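Acyl-coenzyme A oxidase acox-1.1 (PDB 5K3H) catalyses the FAD-dependent desaturation of acyl-CoA side chains, the first step of peroxisomal beta-oxidation, passing electrons to oxygen to give hydrogen peroxide. Local coordinates at residues A472-T477 with I498-T503; S478-V483 with T489-T494; R268-K271 with T277-K280; N125-D130 with P215-V220; A52-L57 with T83-E88. One frame throughout, in Å; residues are numbered along the deposited sequence.

In the fold
The five contacts fall into three regions of the acyl-CoA oxidase fold. Interactions 1 and 2 both fasten the loop before helix 489-515 to that helix, their centres about 12 Å apart, and a salt bridge from Glu475 to Lys493 joins them. Lys500 of interaction 1 is about 9 Å, side chain to side chain, from the ATP-binding Ala534. Interactions 3 and 4, with centres about 11 Å apart, join in the beta-domain through Arg268 with Ala128 and Tyr278 with His216; Thr217 of interaction 4 lies about 4 Å, side chain to side chain, from the FAD-binding Tyr149. Interaction 5 stands alone in the N-terminal helical region, its centre about 34 Å from that of interaction 4.

Interaction 1: A472-T477 with I498-T503; sequences ARSEPT and IAKRQT
Lys500 sends its chain toward the loop at Ala472 and Ser474 by placing CG anti to the backbone N (chi1 172°) and then bending once, at chi3 (67°), while the hydroxyl of Ser474 swings beside its own backbone N (chi1 -78°) to meet it. The contact ties the long loop between helices 437-456 and 489-515 to helix 489-515, in the C-terminal helical region of the acyl-CoA oxidase fold. The ammonium group does nearly all the work. NZ donates to Ser474 OG at 2.7 Å and to Ala472 O at 2.9 Å, approaching that carbonyl tilted from its plane. A water accepts a third bond from Lys500 NZ at 3.0 Å, so each of the three protons expected on a lysine ammonium has an acceptor. Ser474 OG is gripped a second time, by a hydrogen bond with His497 ND1, three residues before Lys500 on the same helix, which makes the serine the meeting point of two residues of that helix. An alanine in place of Lys500 takes away the ammonium group, and Ala472 O and Ser474 OG would probably lose their shared donor, leaving this part of the loop freer to move. Lys500 also touches Leu470 with its side chain. The ATP-binding residues Ala534 and Tyr581 are near but not in contact, with side chains about 9 and 10 Å from that of Lys500. The water that accepts from Lys500 NZ also accepts from Ser474 N, at 2.8 Å.

Interaction 2: S478-V483 with T489-T494; sequences SLIDRV and TEYIKT
A mixed polar and apolar contact folds the loop residues Ser478, Leu479 and Ile480 back against Glu490, Tyr491 and Thr494 in the opening turns of helix 489-515, within the C-terminal helical region of the acyl-CoA oxidase fold. The loop makes a type II beta-turn over Leu479-Arg482, with Asp481 at positive phi and Arg482 N bonded to Leu479 O. Before the turn, a short hydroxyl chain reaches the helix: Ser478 OG donates to Thr494 OG1 at 2.6 Å, and Thr494 OG1 in turn donates to Glu490 O at 2.7 Å. That carbonyl also takes the helical bond from Thr494 N, the two donors coming from opposite faces of its plane. Ser478 is buried, and this chain gives its hydroxyl a partner inside the packing.

The apolar half centres on Ile480. With CG1 beside the backbone N (chi1 -72°), CD1 is carried over one face of the Tyr491 ring as a CH-pi contact, 3.7 Å from the ring centroid and 16° off its normal. CG1 of Ile480 slides past Glu490 CB at 3.9 Å. Tyr491 OH is held beyond the contact by Asn572, so the ring is fixed at its far end too. Beyond the turn, Val483 CG1 meets Glu490 OE1 at 3.8 Å, and Lys493 reaches back to Glu475. Gln592 NE2 binds both Ser478 O and Ile480 O, joining the loop to helix 590-616. Leu479 N is served by a water, to which it donates at 2.7 Å.

Interaction 3: R268-K271 with T277-K280; sequences RHTK and TYIK
Lys271 and Ile279 face each other as an antiparallel hydrogen-bonded pair, the core of a small beta-hairpin. Lys271 N donates to Ile279 O and Ile279 N returns the bond to Lys271 O, both at 2.9 Å and both nearly straight (170°). The first donor lies in the carbonyl plane of its acceptor, the second is tilted from it. Lys271 O is touched once more, by the CA-H of Tyr278, with CA and O 3.4 Å apart. The two side chains of the pair leave on the same face of the hairpin, where Lys271 CB and Ile279 CD1 stand 4.4 Å apart.

Further out, the aliphatic chain of Lys271 bends at chi2 (73°) and turns back along the preceding loop residues, so that NZ binds Arg268 O at 3.1 Å from above the carbonyl plane. On the other face Thr270 lies obliquely against the Tyr278 ring, and its OG1 approaches Lys280 CD at 3.7 Å. The end of that tyrosine is fixed elsewhere, by a hydrogen bond of its OH with His216 NE2, while its ring meets that of Phe213. In the loop before the strand, Arg268 CG lies over one face of the His269 ring, toward its rim, and Arg268 NE bonds to Ala128 O.

The two-stranded sheet of 271-272 and 278-279 thus sits at the surface, tied by Arg268 to the end of helix 114-127 and by Tyr278 to strand 211-221.

Interaction 4: N125-D130 with P215-V220; sequences NAQASD and PHTFMV
Where helix 114-127 ends against strand 211-221 of the beta-domain, one side-chain hydrogen bond joins Gln127, in the helix's last turn, to Thr217 on the strand. Thr217 OG1 donates to Gln127 OE1 at 2.5 Å. The hydroxyl approaches the amide from above: it stands 59° out of the carbonyl plane, with a C=O...O angle of 120°, and so is not on a lone pair. The two side chains cross at about a right angle. Thr217 holds OG1 between its backbone N and carbonyl carbon (chi1 61°), the crowded position, which brings the hydroxyl to the glutamine; its methyl CG2 lies 3.5 Å from Gln127 OE1.

Leu266 touches both side chains and shares backbone hydrogen bonding with Thr217. Just past the helix end, Ser129 caps the start of helix 130-141. The side chain of the FAD-binding Tyr149 is about 4 Å from that of Thr217, consistent with a place for the contact in the second shell of the flavin site.

Since the threonine is the donor, the glutamine must present its oxygen here, which sets the amide's orientation and places NE2 4.1 Å from Thr217 OG1; the link is neutral, with no charge on either partner.

Interaction 5: A52-L57 with T83-E88; sequences AEIPEL and TQRMSE
Arg85 crosses from the end of helix 68-85 to Ile54 and Glu56 in the preceding loop, forming the centre of a salt-bridge network with Glu56 and Glu88. From CB the chain sets off with CG beside the backbone N, then bends at chi2 (-97°) and again at chi3 (-52°), which folds it round so that the guanidinium group lies between the two carboxylates. NE is the first polar atom along the way: it donates to Glu88 OE1 at 3.2 Å, an oxygen close to the guanidinium plane and used on its syn side, with a weak second bond to OE2. CZ passes Ile54 CG2 at 3.9 Å. At the tip, NH1 makes a weak but straight bond to Glu56 OE2 at 3.3 Å, part of a salt bridge, with the carboxylate at the guanidinium edge and the two planes 37° apart. The same nitrogen has Glu56 CG at 3.5 Å. NH2 meets the isoleucine instead, 3.7 Å from Ile54 CG2 and 3.9 Å from Ile54 CG1, an oblique approach of apolar carbon to the charged group.

Replacing Arg85 with a methionine removes the shared positive charge, and Glu56 and Glu88 would probably be left as two nearby carboxylates without their common partner.

The loop is held to the same helix again where Glu56 O accepts from Arg77 NH1. Leu57 beside it packs on Val81 and Leu82 of helix 68-85 and on Val105 of helix 97-105, while Thr83 touches Met665 of the second subunit.

Interaction 1: A472-T477 with I498-T503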
# COMPACT_ATOMS: atom_id res chain seq x y z
N ALA B 472 18.97 30.34 -14.26
CA ALA B 472 18.75 31.56 -13.50
C ALA B 472 19.63 31.62 -12.25
O ALA B 472 20.09 30.60 -11.74
CB ALA B 472 17.28 31.69 -13.12
N ARG B 473 19.81 32.84 -11.74
CA ARG B 473 20.69 33.10 -10.61
C ARG B 473 19.92 33.09 -9.31
O ARG B 473 18.82 33.63 -9.21
CB ARG B 473 21.39 34.45 -10.76
CG ARG B 473 22.16 34.65 -12.04
CD ARG B 473 22.91 35.97 -11.96
NE ARG B 473 22.62 36.86 -13.07
CZ ARG B 473 23.17 36.74 -14.27
NH1 ARG B 473 22.87 37.59 -15.23
NH2 ARG B 473 24.04 35.75 -14.50
N SER B 474 20.50 32.48 -8.30
CA SER B 474 19.81 32.40 -7.03
C SER B 474 20.20 33.57 -6.16
O SER B 474 21.33 34.08 -6.24
CB SER B 474 20.14 31.09 -6.33
OG SER B 474 19.41 30.02 -6.89
N GLU B 475 19.26 34.02 -5.33
CA GLU B 475 19.58 34.90 -4.24
C GLU B 475 20.40 34.16 -3.19
O GLU B 475 20.49 32.93 -3.22
CB GLU B 475 18.30 35.48 -3.66
CG GLU B 475 18.08 36.90 -4.17
CD GLU B 475 16.66 37.19 -4.59
OE1 GLU B 475 15.72 36.52 -4.08
OE2 GLU B 475 16.48 38.13 -5.42
N PRO B 476 21.07 34.88 -2.29
CA PRO B 476 21.87 34.18 -1.27
C PRO B 476 21.06 33.24 -0.40
O PRO B 476 21.53 32.15 -0.06
CB PRO B 476 22.48 35.33 -0.45
CG PRO B 476 22.34 36.53 -1.28
CD PRO B 476 21.18 36.35 -2.19
N THR B 477 19.83 33.61 -0.03
CA THR B 477 19.02 32.75 0.83
C THR B 477 17.59 32.77 0.34
O THR B 477 17.20 33.58 -0.51
CB THR B 477 19.01 33.23 2.29
OG1 THR B 477 18.46 34.56 2.33
CG2 THR B 477 20.41 33.23 2.89
N ILE B 498 16.19 24.59 -5.00
CA ILE B 498 16.65 23.26 -4.60
C ILE B 498 16.62 22.31 -5.79
O ILE B 498 17.52 21.47 -5.93
CB ILE B 498 15.88 22.69 -3.38
CG1 ILE B 498 14.51 22.16 -3.75
CG2 ILE B 498 15.73 23.71 -2.23
CD1 ILE B 498 13.66 21.95 -2.51
N ALA B 499 15.64 22.44 -6.70
CA ALA B 499 15.62 21.59 -7.89
C ALA B 499 16.82 21.85 -8.80
O ALA B 499 17.43 20.91 -9.32
CB ALA B 499 14.31 21.77 -8.66
N LYS B 500 17.17 23.12 -9.01
CA LYS B 500 18.39 23.43 -9.75
C LYS B 500 19.63 22.88 -9.04
O LYS B 500 20.49 22.24 -9.66
CB LYS B 500 18.55 24.93 -9.96
CG LYS B 500 19.90 25.33 -10.57
CD LYS B 500 20.04 26.84 -10.69
CE LYS B 500 20.10 27.48 -9.29
NZ LYS B 500 20.09 28.98 -9.31
N ARG B 501 19.73 23.10 -7.72
CA ARG B 501 20.93 22.65 -7.02
C ARG B 501 21.11 21.14 -7.15
O ARG B 501 22.21 20.66 -7.44
CB ARG B 501 20.89 23.04 -5.55
CG ARG B 501 22.28 23.22 -4.98
CD ARG B 501 22.27 23.34 -3.44
NE ARG B 501 22.42 22.04 -2.79
CZ ARG B 501 21.41 21.31 -2.30
NH1 ARG B 501 20.17 21.78 -2.37
NH2 ARG B 501 21.65 20.14 -1.72
N GLN B 502 20.03 20.37 -6.96
CA GLN B 502 20.12 18.91 -7.06
C GLN B 502 20.34 18.47 -8.51
O GLN B 502 21.00 17.45 -8.75
CB GLN B 502 18.86 18.26 -6.45
CG GLN B 502 18.84 16.74 -6.46
CD GLN B 502 19.95 16.07 -5.63
OE1 GLN B 502 20.43 16.62 -4.63
NE2 GLN B 502 20.33 14.86 -6.03
N THR B 503 19.79 19.20 -9.47
CA THR B 503 20.03 18.88 -10.87
C THR B 503 21.50 19.05 -11.25
O THR B 503 22.10 18.17 -11.89
CB THR B 503 19.14 19.73 -11.76
OG1 THR B 503 17.78 19.34 -11.54
CG2 THR B 503 19.50 19.57 -13.22
O HOH W 1 22.51 30.71 -9.01

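Interaction 2: S478-V483 with T489-T494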
# COMPACT_ATOMS: atom_id res chain seq x y z
N SER B 478 16.77 31.95 0.98
CA SER B 478 15.34 32.00 0.72
C SER B 478 14.79 33.23 1.42
O SER B 478 15.29 33.64 2.47
CB SER B 478 14.65 30.73 1.24
OG SER B 478 13.24 30.81 1.04
N LEU B 479 13.77 33.85 0.82
CA LEU B 479 13.19 35.04 1.41
C LEU B 479 11.84 34.73 2.06
O LEU B 479 11.02 35.63 2.26
CB LEU B 479 13.06 36.16 0.35
CG LEU B 479 14.36 36.73 -0.26
CD1 LEU B 479 14.12 37.77 -1.34
CD2 LEU B 479 15.24 37.34 0.82
N ILE B 480 11.63 33.47 2.43
CA ILE B 480 10.43 33.10 3.15
C ILE B 480 10.53 33.67 4.56
O ILE B 480 11.51 33.43 5.28
CB ILE B 480 10.27 31.57 3.15
CG1 ILE B 480 9.88 31.06 1.76
CG2 ILE B 480 9.27 31.11 4.20
CD1 ILE B 480 9.88 29.54 1.67
N ASP B 481 9.51 34.43 4.96
CA ASP B 481 9.44 35.06 6.28
C ASP B 481 10.50 36.14 6.45
O ASP B 481 10.96 36.41 7.57
CB ASP B 481 9.55 34.03 7.42
CG ASP B 481 9.18 34.62 8.80
OD1 ASP B 481 8.28 35.50 8.82
OD2 ASP B 481 9.79 34.25 9.84
N ARG B 482 10.95 36.73 5.34
CA ARG B 482 11.93 37.80 5.37
C ARG B 482 11.48 38.98 4.56
O ARG B 482 12.13 40.03 4.60
CB ARG B 482 13.28 37.32 4.83
CG ARG B 482 13.79 36.09 5.50
CD ARG B 482 15.19 35.85 5.10
NE ARG B 482 16.14 36.54 5.97
CZ ARG B 482 17.46 36.55 5.77
NH1 ARG B 482 17.98 35.91 4.72
NH2 ARG B 482 18.26 37.19 6.61
N VAL B 483 10.39 38.85 3.84
CA VAL B 483 10.02 39.81 2.82
C VAL B 483 8.50 39.76 2.75
O VAL B 483 7.92 38.66 2.74
CB VAL B 483 10.70 39.44 1.50
CG1 VAL B 483 9.68 39.11 0.40
CG2 VAL B 483 11.72 40.51 1.10
N THR B 489 5.41 33.46 -4.16
CA THR B 489 6.58 33.47 -5.03
C THR B 489 7.87 33.19 -4.28
O THR B 489 8.80 32.64 -4.87
CB THR B 489 6.66 34.80 -5.79
OG1 THR B 489 7.00 35.86 -4.89
CG2 THR B 489 5.31 35.13 -6.44
N GLU B 490 7.95 33.49 -2.98
CA GLU B 490 9.17 33.09 -2.30
C GLU B 490 9.27 31.57 -2.15
O GLU B 490 10.38 31.02 -2.22
CB GLU B 490 9.29 33.78 -0.94
CG GLU B 490 9.32 35.31 -1.03
CD GLU B 490 10.28 35.85 -2.09
OE1 GLU B 490 9.96 36.88 -2.69
OE2 GLU B 490 11.36 35.25 -2.32
N TYR B 491 8.14 30.86 -2.01
CA TYR B 491 8.15 29.40 -2.00
C TYR B 491 8.52 28.84 -3.38
O TYR B 491 9.27 27.86 -3.48
CB TYR B 491 6.79 28.84 -1.56
CG TYR B 491 6.50 29.00 -0.09
CD1 TYR B 491 5.95 30.18 0.40
CD2 TYR B 491 6.78 27.98 0.81
CE1 TYR B 491 5.70 30.35 1.77
CE2 TYR B 491 6.53 28.13 2.18
CZ TYR B 491 5.98 29.32 2.66
OH TYR B 491 5.71 29.47 4.02
N ILE B 492 7.94 29.40 -4.43
CA ILE B 492 8.28 28.95 -5.78
C ILE B 492 9.77 29.14 -6.05
O ILE B 492 10.46 28.22 -6.50
CB ILE B 492 7.39 29.67 -6.81
CG1 ILE B 492 5.93 29.20 -6.64
CG2 ILE B 492 7.82 29.34 -8.21
CD1 ILE B 492 4.92 29.84 -7.58
N LYS B 493 10.31 30.32 -5.70
CA LYS B 493 11.74 30.54 -5.90
C LYS B 493 12.60 29.59 -5.07
O LYS B 493 13.71 29.25 -5.48
CB LYS B 493 12.13 31.99 -5.58
CG LYS B 493 11.59 33.00 -6.56
CD LYS B 493 12.36 34.30 -6.43
CE LYS B 493 12.26 34.85 -5.01
NZ LYS B 493 13.44 35.71 -4.64
N THR B 494 12.11 29.18 -3.90
CA THR B 494 12.85 28.24 -3.06
C THR B 494 12.84 26.83 -3.66
O THR B 494 13.87 26.16 -3.67
CB THR B 494 12.26 28.27 -1.65
OG1 THR B 494 12.39 29.60 -1.13
CG2 THR B 494 12.97 27.32 -0.71
O HOH W 2 12.90 33.25 -1.64

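Interaction 3: R268-K271 with T277-K280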
# COMPACT_ATOMS: atom_id res chain seq x y z
N ARG B 268 0.19 4.46 -41.76
CA ARG B 268 -0.00 5.90 -41.91
C ARG B 268 1.32 6.60 -42.17
O ARG B 268 1.41 7.49 -43.02
CB ARG B 268 -0.68 6.48 -40.66
CG ARG B 268 -0.85 8.01 -40.69
CD ARG B 268 -1.89 8.48 -39.68
NE ARG B 268 -3.20 8.00 -40.09
CZ ARG B 268 -4.13 8.75 -40.68
NH1 ARG B 268 -3.91 10.04 -40.92
NH2 ARG B 268 -5.29 8.21 -41.04
N HIS B 269 2.38 6.17 -41.49
CA HIS B 269 3.66 6.84 -41.52
C HIS B 269 4.79 6.00 -42.10
O HIS B 269 5.85 6.56 -42.42
CB HIS B 269 4.05 7.28 -40.10
CG HIS B 269 3.07 8.21 -39.47
ND1 HIS B 269 2.51 7.98 -38.23
CD2 HIS B 269 2.55 9.38 -39.91
CE1 HIS B 269 1.68 8.96 -37.93
NE2 HIS B 269 1.69 9.83 -38.93
N THR B 270 4.61 4.70 -42.19
CA THR B 270 5.59 3.76 -42.73
C THR B 270 4.94 2.94 -43.83
O THR B 270 3.79 2.53 -43.70
CB THR B 270 6.11 2.83 -41.61
OG1 THR B 270 6.79 3.60 -40.60
CG2 THR B 270 6.97 1.73 -42.15
N LYS B 271 5.66 2.71 -44.92
CA LYS B 271 5.17 1.85 -45.99
C LYS B 271 6.12 0.69 -46.22
O LYS B 271 7.34 0.85 -46.11
CB LYS B 271 4.93 2.62 -47.32
CG LYS B 271 3.67 3.48 -47.36
CD LYS B 271 3.78 4.75 -46.50
CE LYS B 271 2.48 5.56 -46.54
NZ LYS B 271 2.61 6.84 -45.79
N THR B 277 9.94 -3.25 -50.37
CA THR B 277 10.62 -1.97 -50.26
C THR B 277 10.04 -1.19 -49.09
O THR B 277 8.81 -1.08 -48.97
CB THR B 277 10.48 -1.17 -51.55
OG1 THR B 277 10.87 -1.97 -52.67
CG2 THR B 277 11.31 0.12 -51.51
N TYR B 278 10.92 -0.64 -48.26
CA TYR B 278 10.56 0.09 -47.04
C TYR B 278 10.75 1.59 -47.24
O TYR B 278 11.85 2.04 -47.58
CB TYR B 278 11.44 -0.38 -45.88
CG TYR B 278 11.13 0.23 -44.54
CD1 TYR B 278 10.06 -0.20 -43.80
CD2 TYR B 278 11.94 1.24 -44.01
CE1 TYR B 278 9.79 0.34 -42.57
CE2 TYR B 278 11.68 1.80 -42.75
CZ TYR B 278 10.60 1.35 -42.04
OH TYR B 278 10.29 1.88 -40.79
N ILE B 279 9.69 2.36 -47.01
CA ILE B 279 9.74 3.81 -47.11
C ILE B 279 9.27 4.39 -45.79
O ILE B 279 8.13 4.16 -45.38
CB ILE B 279 8.89 4.36 -48.28
CG1 ILE B 279 9.29 3.74 -49.62
CG2 ILE B 279 9.01 5.86 -48.37
CD1 ILE B 279 8.37 2.64 -50.10
N LYS B 280 10.14 5.17 -45.13
CA LYS B 280 9.79 5.94 -43.94
C LYS B 280 9.96 7.43 -44.21
O LYS B 280 11.04 7.99 -44.00
CB LYS B 280 10.64 5.51 -42.74
CG LYS B 280 10.37 6.34 -41.48
CD LYS B 280 9.97 5.48 -40.28
CE LYS B 280 11.04 5.51 -39.19
NZ LYS B 280 10.65 4.70 -37.98

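Interaction 4: N125-D130 with P215-V220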
# COMPACT_ATOMS: atom_id res chain seq x y z
N ASN B 125 -6.27 5.41 -34.76
CA ASN B 125 -6.19 6.80 -35.19
C ASN B 125 -4.76 7.18 -35.56
O ASN B 125 -4.53 7.81 -36.60
CB ASN B 125 -6.69 7.73 -34.07
CG ASN B 125 -8.19 7.72 -33.94
OD1 ASN B 125 -8.91 7.64 -34.94
ND2 ASN B 125 -8.68 7.80 -32.70
N ALA B 126 -3.80 6.80 -34.71
CA ALA B 126 -2.43 7.30 -34.81
C ALA B 126 -1.60 6.63 -35.89
O ALA B 126 -0.71 7.27 -36.47
CB ALA B 126 -1.72 7.14 -33.46
N GLN B 127 -1.86 5.35 -36.18
CA GLN B 127 -0.95 4.54 -36.98
C GLN B 127 -1.58 3.91 -38.22
O GLN B 127 -0.86 3.60 -39.17
CB GLN B 127 -0.35 3.41 -36.12
CG GLN B 127 0.25 3.84 -34.77
CD GLN B 127 0.35 2.69 -33.77
OE1 GLN B 127 -0.06 1.56 -34.06
NE2 GLN B 127 0.90 2.96 -32.58
N ALA B 128 -2.89 3.69 -38.23
CA ALA B 128 -3.55 3.11 -39.38
C ALA B 128 -3.73 4.17 -40.46
O ALA B 128 -3.93 5.35 -40.16
CB ALA B 128 -4.90 2.51 -38.99
N SER B 129 -3.58 3.76 -41.73
CA SER B 129 -3.84 4.67 -42.83
C SER B 129 -5.33 4.99 -42.89
O SER B 129 -6.17 4.29 -42.32
CB SER B 129 -3.37 4.08 -44.15
OG SER B 129 -4.25 3.05 -44.61
N ASP B 130 -5.65 6.04 -43.64
CA ASP B 130 -7.04 6.44 -43.84
C ASP B 130 -7.77 5.21 -44.38
O ASP B 130 -8.78 4.79 -43.82
CB ASP B 130 -7.14 7.59 -44.84
CG ASP B 130 -7.11 8.95 -44.16
OD1 ASP B 130 -8.13 9.32 -43.55
OD2 ASP B 130 -6.08 9.64 -44.24
N PRO B 215 10.62 -1.98 -34.07
CA PRO B 215 9.22 -2.25 -33.72
C PRO B 215 8.25 -1.48 -34.61
O PRO B 215 8.43 -0.28 -34.86
CB PRO B 215 9.12 -1.79 -32.26
CG PRO B 215 10.22 -0.86 -32.07
CD PRO B 215 11.33 -1.29 -32.99
N HIS B 216 7.26 -2.21 -35.13
CA HIS B 216 6.15 -1.70 -35.92
C HIS B 216 4.86 -2.34 -35.41
O HIS B 216 4.88 -3.33 -34.67
CB HIS B 216 6.34 -2.00 -37.40
CG HIS B 216 7.43 -1.21 -38.04
ND1 HIS B 216 8.77 -1.42 -37.78
CD2 HIS B 216 7.38 -0.20 -38.95
CE1 HIS B 216 9.50 -0.59 -38.50
NE2 HIS B 216 8.68 0.17 -39.21
N THR B 217 3.71 -1.78 -35.80
CA THR B 217 2.43 -2.26 -35.30
C THR B 217 1.56 -2.85 -36.41
O THR B 217 1.54 -2.35 -37.55
CB THR B 217 1.68 -1.15 -34.52
OG1 THR B 217 1.41 -0.04 -35.38
CG2 THR B 217 2.50 -0.67 -33.34
N PHE B 218 0.83 -3.90 -36.05
CA PHE B 218 0.09 -4.71 -37.01
C PHE B 218 -1.30 -4.97 -36.47
O PHE B 218 -1.47 -5.28 -35.28
CB PHE B 218 0.78 -6.06 -37.31
CG PHE B 218 2.21 -5.94 -37.79
CD1 PHE B 218 2.50 -5.92 -39.14
CD2 PHE B 218 3.24 -5.74 -36.89
CE1 PHE B 218 3.79 -5.78 -39.59
CE2 PHE B 218 4.55 -5.62 -37.33
CZ PHE B 218 4.82 -5.63 -38.68
N MET B 219 -2.29 -4.89 -37.35
CA MET B 219 -3.62 -5.36 -36.99
C MET B 219 -3.62 -6.87 -37.07
O MET B 219 -3.18 -7.44 -38.07
CB MET B 219 -4.68 -4.75 -37.93
CG MET B 219 -6.09 -5.22 -37.64
SD MET B 219 -6.65 -4.81 -35.97
CE MET B 219 -6.96 -3.07 -36.19
N VAL B 220 -4.04 -7.53 -35.98
CA VAL B 220 -3.95 -8.98 -35.87
C VAL B 220 -5.28 -9.57 -35.42
O VAL B 220 -5.76 -9.24 -34.33
CB VAL B 220 -2.83 -9.43 -34.91
CG1 VAL B 220 -2.73 -10.95 -34.88
CG2 VAL B 220 -1.51 -8.81 -35.30

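Interaction 5: A52-L57 with T83-E88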
# COMPACT_ATOMS: atom_id res chain seq x y z
N ALA B 52 -30.04 7.55 -11.98
CA ALA B 52 -30.87 7.14 -10.85
C ALA B 52 -32.21 6.57 -11.30
O ALA B 52 -32.83 5.81 -10.55
CB ALA B 52 -31.09 8.31 -9.89
N GLU B 53 -32.66 6.93 -12.51
CA GLU B 53 -33.91 6.42 -13.07
C GLU B 53 -33.72 5.16 -13.89
O GLU B 53 -34.69 4.66 -14.45
CB GLU B 53 -34.55 7.46 -14.00
CG GLU B 53 -34.83 8.82 -13.42
CD GLU B 53 -35.38 9.79 -14.48
OE1 GLU B 53 -35.34 9.45 -15.69
OE2 GLU B 53 -35.82 10.90 -14.11
N ILE B 54 -32.50 4.62 -14.00
CA ILE B 54 -32.26 3.47 -14.87
C ILE B 54 -31.66 2.35 -14.02
O ILE B 54 -30.45 2.10 -14.09
CB ILE B 54 -31.31 3.82 -16.03
CG1 ILE B 54 -31.74 5.07 -16.78
CG2 ILE B 54 -31.19 2.67 -17.00
CD1 ILE B 54 -30.75 5.45 -17.86
N PRO B 55 -32.48 1.63 -13.27
CA PRO B 55 -31.92 0.63 -12.35
C PRO B 55 -31.19 -0.51 -13.05
O PRO B 55 -30.35 -1.17 -12.41
CB PRO B 55 -33.15 0.14 -11.58
CG PRO B 55 -34.32 0.45 -12.47
CD PRO B 55 -33.94 1.74 -13.16
N GLU B 56 -31.46 -0.75 -14.34
CA GLU B 56 -30.72 -1.78 -15.07
C GLU B 56 -29.25 -1.42 -15.22
O GLU B 56 -28.42 -2.30 -15.52
CB GLU B 56 -31.37 -2.03 -16.44
CG GLU B 56 -32.01 -0.79 -17.13
CD GLU B 56 -33.40 -0.41 -16.58
OE1 GLU B 56 -33.94 -1.21 -15.78
OE2 GLU B 56 -33.96 0.66 -16.93
N LEU B 57 -28.89 -0.16 -15.00
CA LEU B 57 -27.50 0.27 -15.05
C LEU B 57 -26.86 0.33 -13.66
O LEU B 57 -25.78 0.92 -13.52
CB LEU B 57 -27.39 1.63 -15.75
CG LEU B 57 -27.54 1.61 -17.27
CD1 LEU B 57 -27.55 3.01 -17.81
CD2 LEU B 57 -26.40 0.84 -17.88
N THR B 83 -24.20 0.32 -24.37
CA THR B 83 -24.13 0.53 -25.82
C THR B 83 -25.52 0.77 -26.41
O THR B 83 -25.66 1.44 -27.43
CB THR B 83 -23.51 -0.68 -26.51
OG1 THR B 83 -24.34 -1.81 -26.26
CG2 THR B 83 -22.15 -1.01 -25.95
N GLN B 84 -26.54 0.22 -25.76
CA GLN B 84 -27.93 0.33 -26.19
C GLN B 84 -28.57 1.66 -25.76
O GLN B 84 -29.19 2.34 -26.58
CB GLN B 84 -28.70 -0.87 -25.65
CG GLN B 84 -30.22 -0.77 -25.66
CD GLN B 84 -30.88 -1.95 -24.93
OE1 GLN B 84 -30.19 -2.77 -24.29
NE2 GLN B 84 -32.21 -2.03 -25.01
N ARG B 85 -28.43 2.05 -24.49
CA ARG B 85 -29.11 3.24 -23.98
C ARG B 85 -28.21 4.48 -23.92
O ARG B 85 -28.70 5.55 -23.53
CB ARG B 85 -29.67 2.98 -22.58
CG ARG B 85 -30.24 1.59 -22.39
CD ARG B 85 -31.73 1.59 -22.58
NE ARG B 85 -32.38 2.60 -21.76
CZ ARG B 85 -32.85 2.37 -20.54
NH1 ARG B 85 -32.72 1.16 -19.99
NH2 ARG B 85 -33.43 3.35 -19.86
N MET B 86 -26.94 4.37 -24.32
CA MET B 86 -25.94 5.42 -24.11
C MET B 86 -26.44 6.81 -24.50
O MET B 86 -26.19 7.79 -23.78
CB MET B 86 -24.65 5.06 -24.87
CG MET B 86 -23.51 6.03 -24.70
SD MET B 86 -22.02 5.43 -25.51
CE MET B 86 -21.57 4.08 -24.41
N SER B 87 -27.13 6.92 -25.64
CA SER B 87 -27.55 8.21 -26.17
C SER B 87 -28.62 8.87 -25.32
O SER B 87 -28.81 10.09 -25.42
CB SER B 87 -28.10 8.09 -27.59
OG SER B 87 -27.08 7.81 -28.52
N GLU B 88 -29.37 8.10 -24.54
CA GLU B 88 -30.39 8.72 -23.70
C GLU B 88 -29.81 9.47 -22.52
O GLU B 88 -30.55 10.19 -21.84
CB GLU B 88 -31.32 7.63 -23.18
CG GLU B 88 -31.94 6.79 -24.28
CD GLU B 88 -32.53 5.51 -23.76
OE1 GLU B 88 -33.19 5.55 -22.69
OE2 GLU B 88 -32.37 4.47 -24.44